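Local coordinates for protein beta-glucosidase (Saccharopolyspora erythraea D, PDB 5M6G) that probably hydrolyses terminal, non-reducing beta-D-glucosyl residues to release beta-D-glucose, as a glycoside hydrolase of family 3, at residues A[176-181]-A[273-278]. Numbering follows the deposited sequence.
With SOR (sorbitol), chain L.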
loop_
_atom_site.group_PDB
_atom_site.type_symbol
_atom_site.label_atom_id
_atom_site.label_comp_id
_atom_site.label_asym_id
_atom_site.label_seq_id
_atom_site.Cartn_x
_atom_site.Cartn_y
_atom_site.Cartn_z
ATOM N N TRP A 176 6.601 -5.153 -10.900
ATOM C CA TRP A 176 6.667 -5.578 -9.506
ATOM C C TRP A 176 6.149 -4.444 -8.643
ATOM O O TRP A 176 6.703 -3.341 -8.687
ATOM C CB TRP A 176 8.127 -5.934 -9.170
ATOM C CG TRP A 176 8.452 -6.371 -7.768
ATOM C CD1 TRP A 176 7.584 -6.673 -6.745
ATOM C CD2 TRP A 176 9.775 -6.545 -7.238
ATOM N NE1 TRP A 176 8.301 -7.039 -5.613
ATOM C CE2 TRP A 176 9.644 -6.957 -5.891
ATOM C CE3 TRP A 176 11.063 -6.392 -7.780
ATOM C CZ2 TRP A 176 10.753 -7.226 -5.081
ATOM C CZ3 TRP A 176 12.165 -6.659 -6.975
ATOM C CH2 TRP A 176 12.002 -7.075 -5.640
ATOM N N SER A 177 5.072 -4.693 -7.900
ATOM C CA SER A 177 4.546 -3.723 -6.952
ATOM C C SER A 177 4.836 -4.179 -5.533
ATOM O O SER A 177 4.740 -5.370 -5.223
ATOM C CB SER A 177 3.038 -3.519 -7.110
ATOM O OG SER A 177 2.567 -2.598 -6.137
ATOM N N PHE A 178 5.185 -3.223 -4.672
ATOM C CA PHE A 178 5.392 -3.490 -3.248
ATOM C C PHE A 178 4.029 -3.442 -2.555
ATOM O O PHE A 178 3.710 -2.539 -1.785
ATOM C CB PHE A 178 6.382 -2.492 -2.663
ATOM C CG PHE A 178 7.700 -2.417 -3.431
ATOM C CD1 PHE A 178 8.369 -3.571 -3.810
ATOM C CD2 PHE A 178 8.255 -1.189 -3.770
ATOM C CE1 PHE A 178 9.579 -3.500 -4.513
ATOM C CE2 PHE A 178 9.454 -1.105 -4.466
ATOM C CZ PHE A 178 10.120 -2.265 -4.846
ATOM N N ALA A 179 3.213 -4.444 -2.872
ATOM C CA ALA A 179 1.827 -4.532 -2.423
ATOM C C ALA A 179 1.377 -5.985 -2.547
ATOM O O ALA A 179 1.798 -6.684 -3.478
ATOM C CB ALA A 179 0.915 -3.604 -3.265
ATOM N N PRO A 180 0.489 -6.440 -1.651
ATOM C CA PRO A 180 -0.188 -5.685 -0.582
ATOM C C PRO A 180 0.513 -5.671 0.779
ATOM O O PRO A 180 1.217 -6.628 1.129
ATOM C CB PRO A 180 -1.519 -6.423 -0.449
ATOM C CG PRO A 180 -1.143 -7.861 -0.699
ATOM C CD PRO A 180 -0.133 -7.763 -1.857
ATOM N N CYS A 181 0.310 -4.600 1.543
ATOM C CA CYS A 181 0.566 -4.665 2.981
ATOM C C CYS A 181 -0.414 -5.657 3.599
ATOM O O CYS A 181 -1.628 -5.418 3.587
ATOM C CB CYS A 181 0.410 -3.290 3.655
ATOM S SG CYS A 181 1.241 -3.066 5.318
ATOM N N SER A 273 7.043 -12.289 -4.003
ATOM C CA SER A 273 8.023 -11.587 -3.187
ATOM C C SER A 273 7.466 -11.368 -1.790
ATOM O O SER A 273 6.255 -11.262 -1.604
ATOM C CB SER A 273 8.392 -10.231 -3.811
ATOM O OG SER A 273 9.431 -9.610 -3.083
ATOM N N VAL A 274 8.366 -11.324 -0.809
ATOM C CA VAL A 274 8.045 -10.911 0.556
ATOM C C VAL A 274 9.046 -9.835 0.953
ATOM O O VAL A 274 10.254 -10.002 0.745
ATOM C CB VAL A 274 8.090 -12.094 1.549
ATOM C CG1 VAL A 274 8.032 -11.591 2.973
ATOM C CG2 VAL A 274 6.941 -13.062 1.285
ATOM N N MET A 275 8.553 -8.729 1.505
ATOM C CA MET A 275 9.416 -7.646 1.961
ATOM C C MET A 275 9.536 -7.688 3.482
ATOM O O MET A 275 8.528 -7.816 4.185
ATOM C CB MET A 275 8.886 -6.278 1.519
ATOM C CG MET A 275 9.823 -5.168 1.940
ATOM S SD MET A 275 9.230 -3.514 1.576
ATOM C CE MET A 275 9.083 -3.613 -0.200
ATOM N N VAL A 276 10.780 -7.585 3.991
ATOM C CA VAL A 276 11.014 -7.657 5.434
ATOM C C VAL A 276 10.754 -6.296 6.080
ATOM O O VAL A 276 10.889 -5.244 5.446
ATOM C CB VAL A 276 12.446 -8.162 5.709
ATOM C CG1 VAL A 276 12.703 -8.329 7.219
ATOM C CG2 VAL A 276 12.664 -9.480 4.989
ATOM N N SER A 277 10.385 -6.308 7.366
ATOM C CA SER A 277 10.017 -5.099 8.088
ATOM C C SER A 277 11.215 -4.418 8.745
ATOM O O SER A 277 12.153 -5.069 9.212
ATOM C CB SER A 277 8.986 -5.407 9.169
ATOM O OG SER A 277 8.794 -4.265 9.990
ATOM N N TYR A 278 11.153 -3.082 8.788
ATOM C CA TYR A 278 12.070 -2.296 9.609
ATOM C C TYR A 278 11.966 -2.650 11.086
ATOM O O TYR A 278 12.924 -2.438 11.836
ATOM C CB TYR A 278 11.757 -0.808 9.500
ATOM C CG TYR A 278 12.100 -0.076 8.239
ATOM C CD1 TYR A 278 13.312 -0.258 7.589
ATOM C CD2 TYR A 278 11.204 0.863 7.724
ATOM C CE1 TYR A 278 13.610 0.466 6.425
ATOM C CE2 TYR A 278 11.486 1.583 6.581
ATOM C CZ TYR A 278 12.683 1.389 5.938
ATOM O OH TYR A 278 12.931 2.127 4.813
HETATM C C1 SOR L . 7.377 0.056 2.205
HETATM C C2 SOR L . 7.653 0.714 0.864
HETATM C C3 SOR L . 8.915 1.562 0.981
HETATM C C4 SOR L . 9.048 2.517 -0.202
HETATM C C5 SOR L . 9.925 3.734 0.106
HETATM C C6 SOR L . 9.696 4.773 -0.987
HETATM O O1 SOR L . 6.014 -0.271 2.326
HETATM O O2 SOR L . 7.820 -0.281 -0.131
HETATM O O3 SOR L . 10.023 0.701 1.023
HETATM O O4 SOR L . 9.573 1.825 -1.317
HETATM O O5 SOR L . 9.640 4.289 1.384
HETATM O O6 SOR L . 10.149 6.042 -0.566
#
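Phe178 and Met275 meet beside the bound sorbitol, inside the TIM-barrel-type N-terminal domain of this family 3 glycoside hydrolase. Their segments, on strands 176-177 and 273-276, are not directly paired: the nearest CA atoms, those of Phe178 and Met275, stand 7.8 Å apart. The chain around strand 229-233 intervenes, with backbone hydrogen bonds from Ser177 to Met227, Ala179 to Thr229 and Ser273 to Ala230. Side chains alone make the contact; the CB atoms of Trp176, Ser273 and Met275 point toward the other segment, that of Phe178 does not.

The apolar part is a methyl against a ring. Met275 is extended through CG and SD and then bends at chi3 (-60°), which brings CE obliquely to 3.7 Å from Phe178 CD1, the two side chains crossing at about a right angle. Within 176-181, Phe178 CE1 sits 3.7 Å above one face of the Trp176 ring, offset toward its rim, while Trp176 CZ2 lies at the Phe178 edge.

The second contact sets a hydroxyl against an indole, without a hydrogen bond: Ser273 OG lies 3.4 Å from Trp176 CZ2, oblique to the ring. Ser273 OG is hydrogen-bonded to Leu306 O; Trp176 NE1 is satisfied by Thr229 OG1.

Phe178 and Met275 form an apolar part of the sorbitol pocket, whose hydrogen bonds include those from Asp129, Lys231 and Asp310; sorbitol O2 makes van der Waals contact with Met275 CE (3.6 Å) and Phe178 CB (3.7 Å).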